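PDB 2XZI: extracellular sialidase/neuraminidase, putative from Aspergillus fumigatus, which is a KDNase of the sialidase family that hydrolyses terminal KDN, a deaminated sialic acid, probably from glycoconjugates. Local coordinates for residues Q221-V233 with G238-G250. Residues are numbered along the deposited sequence; the frame is centred on the assembly and turned at random. Where two conformers were deposited one is given.
Sequences QRLSGAGAEGTIV and GKLYRNDRPSQKG. With KDM (deamino-alpha-neuraminic acid), chain C.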
loop_
_atom_site.group_PDB
_atom_site.type_symbol
_atom_site.label_atom_id
_atom_site.label_comp_id
_atom_site.label_asym_id
_atom_site.label_seq_id
_atom_site.Cartn_x
_atom_site.Cartn_y
_atom_site.Cartn_z
ATOM N N GLN A 221 -12.614 14.005 -6.440
ATOM C CA GLN A 221 -13.618 13.348 -7.257
ATOM C C GLN A 221 -14.404 12.397 -6.358
ATOM O O GLN A 221 -13.895 11.330 -5.951
ATOM C CB GLN A 221 -12.960 12.595 -8.410
ATOM C CG GLN A 221 -13.949 11.810 -9.244
ATOM C CD GLN A 221 -13.283 10.965 -10.314
ATOM O OE1 GLN A 221 -12.303 10.261 -10.056
ATOM N NE2 GLN A 221 -13.844 10.991 -11.520
ATOM N N ARG A 222 -15.619 12.786 -5.995
ATOM C CA ARG A 222 -16.437 11.937 -5.121
ATOM C C ARG A 222 -16.942 10.719 -5.877
ATOM O O ARG A 222 -17.284 10.805 -7.057
ATOM C CB ARG A 222 -17.626 12.705 -4.532
ATOM C CG ARG A 222 -17.267 13.911 -3.663
ATOM C CD ARG A 222 -16.552 13.516 -2.367
ATOM N NE ARG A 222 -17.420 12.887 -1.364
ATOM C CZ ARG A 222 -18.206 13.559 -0.513
ATOM N NH1 ARG A 222 -18.300 14.880 -0.563
ATOM N NH2 ARG A 222 -18.917 12.905 0.375
ATOM N N LEU A 223 -16.960 9.586 -5.186
ATOM C CA LEU A 223 -17.391 8.319 -5.764
ATOM C C LEU A 223 -18.473 7.654 -4.966
ATOM O O LEU A 223 -18.248 7.289 -3.808
ATOM C CB LEU A 223 -16.235 7.324 -5.835
ATOM C CG LEU A 223 -14.984 7.750 -6.579
ATOM C CD1 LEU A 223 -13.831 6.781 -6.246
ATOM C CD2 LEU A 223 -15.248 7.843 -8.071
ATOM N N SER A 224 -19.582 7.371 -5.645
ATOM C CA SER A 224 -20.701 6.675 -5.037
ATOM C C SER A 224 -20.444 5.166 -4.989
ATOM O O SER A 224 -20.197 4.527 -6.014
ATOM C CB SER A 224 -21.987 6.999 -5.807
ATOM O OG SER A 224 -23.107 6.357 -5.228
ATOM N N GLY A 225 -20.494 4.612 -3.787
ATOM C CA GLY A 225 -20.293 3.182 -3.588
ATOM C C GLY A 225 -18.862 2.726 -3.343
ATOM O O GLY A 225 -18.635 1.522 -3.229
ATOM N N ALA A 226 -17.912 3.662 -3.268
ATOM C CA ALA A 226 -16.501 3.310 -3.053
ATOM C C ALA A 226 -16.267 2.833 -1.635
ATOM O O ALA A 226 -17.012 3.174 -0.715
ATOM C CB ALA A 226 -15.574 4.483 -3.385
ATOM N N GLY A 227 -15.223 2.038 -1.461
ATOM C CA GLY A 227 -14.822 1.604 -0.132
ATOM C C GLY A 227 -13.967 2.601 0.629
ATOM O O GLY A 227 -13.672 3.709 0.143
ATOM N N ALA A 228 -13.592 2.210 1.840
ATOM C CA ALA A 228 -12.656 2.976 2.647
ATOM C C ALA A 228 -11.223 2.808 2.136
ATOM O O ALA A 228 -10.470 3.772 2.133
ATOM C CB ALA A 228 -12.756 2.561 4.113
ATOM N N GLU A 229 -10.849 1.591 1.735
ATOM C CA GLU A 229 -9.488 1.296 1.272
ATOM C C GLU A 229 -9.512 0.912 -0.191
ATOM O O GLU A 229 -9.869 -0.212 -0.548
ATOM C CB GLU A 229 -8.840 0.181 2.101
ATOM C CG GLU A 229 -8.498 0.566 3.523
ATOM C CD GLU A 229 -7.831 -0.549 4.317
ATOM O OE1 GLU A 229 -7.858 -1.730 3.872
ATOM O OE2 GLU A 229 -7.235 -0.206 5.364
ATOM N N GLY A 230 -9.176 1.873 -1.040
ATOM C CA GLY A 230 -9.226 1.683 -2.471
ATOM C C GLY A 230 -7.884 1.563 -3.149
ATOM O O GLY A 230 -6.856 1.978 -2.602
ATOM N N THR A 231 -7.921 0.972 -4.338
ATOM C CA THR A 231 -6.795 0.908 -5.273
ATOM C C THR A 231 -7.252 1.500 -6.597
ATOM O O THR A 231 -8.441 1.470 -6.916
ATOM C CB THR A 231 -6.240 -0.530 -5.519
ATOM O OG1 THR A 231 -7.087 -1.270 -6.423
ATOM C CG2 THR A 231 -6.071 -1.308 -4.215
ATOM N N ILE A 232 -6.302 2.051 -7.343
ATOM C CA ILE A 232 -6.570 2.670 -8.638
ATOM C C ILE A 232 -5.540 2.207 -9.663
ATOM O O ILE A 232 -4.338 2.056 -9.355
ATOM C CB ILE A 232 -6.583 4.231 -8.519
ATOM C CG1 ILE A 232 -7.142 4.898 -9.785
ATOM C CG2 ILE A 232 -5.187 4.796 -8.201
ATOM C CD1 ILE A 232 -8.635 4.963 -9.843
ATOM N N VAL A 233 -6.013 1.957 -10.880
ATOM C CA VAL A 233 -5.119 1.699 -12.010
ATOM C C VAL A 233 -5.736 2.303 -13.262
ATOM O O VAL A 233 -6.957 2.478 -13.342
ATOM C CB VAL A 233 -4.795 0.182 -12.177
ATOM C CG1 VAL A 233 -5.872 -0.535 -13.008
ATOM C CG2 VAL A 233 -3.401 -0.035 -12.784
ATOM N N GLY A 238 -7.049 2.959 -21.299
ATOM C CA GLY A 238 -6.833 4.348 -20.865
ATOM C C GLY A 238 -7.846 4.827 -19.832
ATOM O O GLY A 238 -7.721 5.930 -19.289
ATOM N N LYS A 239 -8.845 3.992 -19.555
ATOM C CA LYS A 239 -9.865 4.296 -18.560
ATOM C C LYS A 239 -9.326 4.053 -17.138
ATOM O O LYS A 239 -8.254 3.449 -16.974
ATOM C CB LYS A 239 -11.138 3.499 -18.839
ATOM C CG LYS A 239 -11.784 3.866 -20.195
ATOM C CD LYS A 239 -13.298 3.702 -20.142
ATOM C CE LYS A 239 -13.964 4.222 -21.420
ATOM N NZ LYS A 239 -15.463 4.127 -21.373
ATOM N N LEU A 240 -10.050 4.544 -16.133
ATOM C CA LEU A 240 -9.695 4.326 -14.722
ATOM C C LEU A 240 -10.458 3.143 -14.173
ATOM O O LEU A 240 -11.574 2.836 -14.605
ATOM C CB LEU A 240 -10.015 5.559 -13.869
ATOM C CG LEU A 240 -9.312 6.872 -14.238
ATOM C CD1 LEU A 240 -9.753 8.028 -13.345
ATOM C CD2 LEU A 240 -7.795 6.705 -14.199
ATOM N N TYR A 241 -9.862 2.507 -13.170
ATOM C CA TYR A 241 -10.389 1.283 -12.579
ATOM C C TYR A 241 -10.127 1.375 -11.083
ATOM O O TYR A 241 -8.962 1.459 -10.680
ATOM C CB TYR A 241 -9.647 0.098 -13.229
ATOM C CG TYR A 241 -9.744 -1.298 -12.625
ATOM C CD1 TYR A 241 -8.873 -1.697 -11.613
ATOM C CD2 TYR A 241 -10.631 -2.247 -13.129
ATOM C CE1 TYR A 241 -8.911 -2.981 -11.099
ATOM C CE2 TYR A 241 -10.680 -3.542 -12.609
ATOM C CZ TYR A 241 -9.812 -3.901 -11.596
ATOM O OH TYR A 241 -9.849 -5.178 -11.061
ATOM N N ARG A 242 -11.201 1.407 -10.283
ATOM C CA ARG A 242 -11.097 1.300 -8.831
ATOM C C ARG A 242 -11.353 -0.141 -8.431
ATOM O O ARG A 242 -12.298 -0.776 -8.921
ATOM C CB ARG A 242 -12.103 2.197 -8.096
ATOM C CG ARG A 242 -11.724 3.668 -7.957
ATOM C CD ARG A 242 -10.735 3.962 -6.793
ATOM N NE ARG A 242 -11.245 3.664 -5.446
ATOM C CZ ARG A 242 -11.315 4.528 -4.426
ATOM N NH1 ARG A 242 -10.914 5.785 -4.561
ATOM N NH2 ARG A 242 -11.793 4.130 -3.247
ATOM N N ASN A 243 -10.505 -0.670 -7.557
ATOM C CA ASN A 243 -10.664 -2.022 -7.037
ATOM C C ASN A 243 -10.488 -1.927 -5.528
ATOM O O ASN A 243 -9.376 -1.747 -5.012
ATOM C CB ASN A 243 -9.657 -2.959 -7.723
ATOM C CG ASN A 243 -9.752 -4.393 -7.242
ATOM O OD1 ASN A 243 -9.868 -4.643 -6.044
ATOM N ND2 ASN A 243 -9.671 -5.342 -8.170
ATOM N N ASP A 244 -11.612 -1.971 -4.817
ATOM C CA ASP A 244 -11.655 -1.621 -3.408
ATOM C C ASP A 244 -11.883 -2.838 -2.527
ATOM O O ASP A 244 -12.499 -3.838 -2.943
ATOM C CB ASP A 244 -12.798 -0.626 -3.158
ATOM C CG ASP A 244 -12.506 0.776 -3.690
ATOM O OD1 ASP A 244 -11.568 0.942 -4.494
ATOM O OD2 ASP A 244 -13.234 1.716 -3.318
ATOM N N ARG A 245 -11.431 -2.717 -1.284
ATOM C CA ARG A 245 -11.759 -3.658 -0.226
ATOM C C ARG A 245 -13.254 -3.598 0.080
ATOM O O ARG A 245 -13.808 -2.506 0.273
ATOM C CB ARG A 245 -10.967 -3.259 1.019
ATOM C CG ARG A 245 -11.335 -4.016 2.288
ATOM C CD ARG A 245 -10.489 -3.519 3.431
ATOM N NE ARG A 245 -10.919 -4.056 4.721
ATOM C CZ ARG A 245 -10.165 -4.046 5.820
ATOM N NH1 ARG A 245 -8.905 -3.603 5.781
ATOM N NH2 ARG A 245 -10.658 -4.544 6.949
ATOM N N PRO A 246 -13.911 -4.770 0.135
ATOM C CA PRO A 246 -15.339 -4.769 0.470
ATOM C C PRO A 246 -15.583 -4.478 1.957
ATOM O O PRO A 246 -14.704 -4.728 2.795
ATOM C CB PRO A 246 -15.756 -6.208 0.152
ATOM C CG PRO A 246 -14.507 -7.025 0.428
ATOM C CD PRO A 246 -13.397 -6.134 -0.121
ATOM N N SER A 247 -16.777 -3.970 2.281
ATOM C CA SER A 247 -17.152 -3.759 3.695
ATOM C C SER A 247 -17.338 -5.088 4.459
ATOM O O SER A 247 -17.084 -5.162 5.666
ATOM C CB SER A 247 -18.383 -2.846 3.830
ATOM O OG SER A 247 -19.515 -3.364 3.163
ATOM N N GLN A 248 -17.766 -6.122 3.741
ATOM C CA GLN A 248 -17.897 -7.463 4.301
ATOM C C GLN A 248 -17.133 -8.461 3.442
ATOM O O GLN A 248 -16.985 -8.268 2.225
ATOM C CB GLN A 248 -19.372 -7.880 4.415
ATOM C CG GLN A 248 -20.103 -7.344 5.657
ATOM C CD GLN A 248 -20.857 -6.044 5.415
ATOM O OE1 GLN A 248 -21.182 -5.698 4.277
ATOM N NE2 GLN A 248 -21.154 -5.322 6.495
ATOM N N LYS A 249 -16.652 -9.526 4.076
ATOM C CA LYS A 249 -15.887 -10.559 3.386
ATOM C C LYS A 249 -16.639 -11.080 2.166
ATOM O O LYS A 249 -17.872 -11.196 2.193
ATOM C CB LYS A 249 -15.598 -11.723 4.330
ATOM C CG LYS A 249 -14.842 -11.336 5.581
ATOM C CD LYS A 249 -14.402 -12.574 6.352
ATOM C CE LYS A 249 -13.225 -12.256 7.265
ATOM N NZ LYS A 249 -12.604 -13.496 7.800
ATOM N N GLY A 250 -15.897 -11.379 1.099
ATOM C CA GLY A 250 -16.488 -11.905 -0.109
ATOM C C GLY A 250 -15.590 -11.701 -1.307
ATOM O O GLY A 250 -14.816 -12.603 -1.658
HETATM C C2 KDM C . -7.258 -2.717 9.450
HETATM C C1 KDM C . -7.195 -4.166 8.985
HETATM C C3 KDM C . -5.863 -2.066 9.384
HETATM C C4 KDM C . -5.912 -0.524 9.175
HETATM C C5 KDM C . -7.279 0.118 9.440
HETATM C C6 KDM C . -8.348 -0.585 8.567
HETATM C C7 KDM C . -9.786 -0.181 8.928
HETATM C C8 KDM C . -10.782 -0.767 7.910
HETATM C C9 KDM C . -12.212 -0.416 8.286
HETATM O O5 KDM C . -7.240 1.548 9.202
HETATM O O1A KDM C . -6.094 -4.763 9.038
HETATM O O1B KDM C . -8.282 -4.655 8.596
HETATM O O4 KDM C . -4.951 0.065 10.051
HETATM O O6 KDM C . -8.269 -2.048 8.635
HETATM O O7 KDM C . -10.091 -0.671 10.236
HETATM O O8 KDM C . -10.537 -0.240 6.599
HETATM O O9 KDM C . -12.353 1.009 8.166
HETATM O O2 KDM C . -7.707 -2.790 10.809
HETATM O O HOH W 1 -12.894 -0.605 2.176
#
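E229 and R245 sit where the antiparallel hairpin of strands 230-234 and 240-244 opens into the KDM pocket of this sialidase propeller. Their side chains run side by side, R245 extended from CG to NE, and NH1 reaches E229 OE1 at 2.9 Å in a salt bridge. That nitrogen comes from above the carboxylate plane, the two flat groups being turned 75° apart. R245 NH1 and NH2 both donate to carboxylate oxygen O1B of KDM, while E229 OE2 bonds to Y338. In the backbone, R245 N meets E229 O in a straight bond of 3.0 Å. Farther along the hairpin, away from the sugar, packing is close and buried. R242, bent at chi2 and chi3, folds back to grip D244 side-on, NE to OD1 (2.9 Å) and NH2 to OD2. L223 CD1 lies over one face of its guanidinium, 3.5 Å from NH1, and the group also donates to backbone carbonyls of A202 and R205. D244 OD2 takes a second donor, G227 N, at 2.7 Å on its anti lone pair, tying the chain just after the type II turn L223-A226 to strand 240-244. On the sheet face with Y241, T231 OG1 donates in plane to a lone pair of N243 O (2.7 Å), and V233 CG1 packs on Y241 CD1 at 3.5 Å. The pocket-side end is more open to solvent, with R245 partly exposed; a water accepts from E229 N and donates to R245 O. The buried R242-D244 pair probably largely balances its own charge, whereas R245 NH1 serves both E229 OE1 and the sugar carboxylate, consistent with a site built to recognise an anionic substrate.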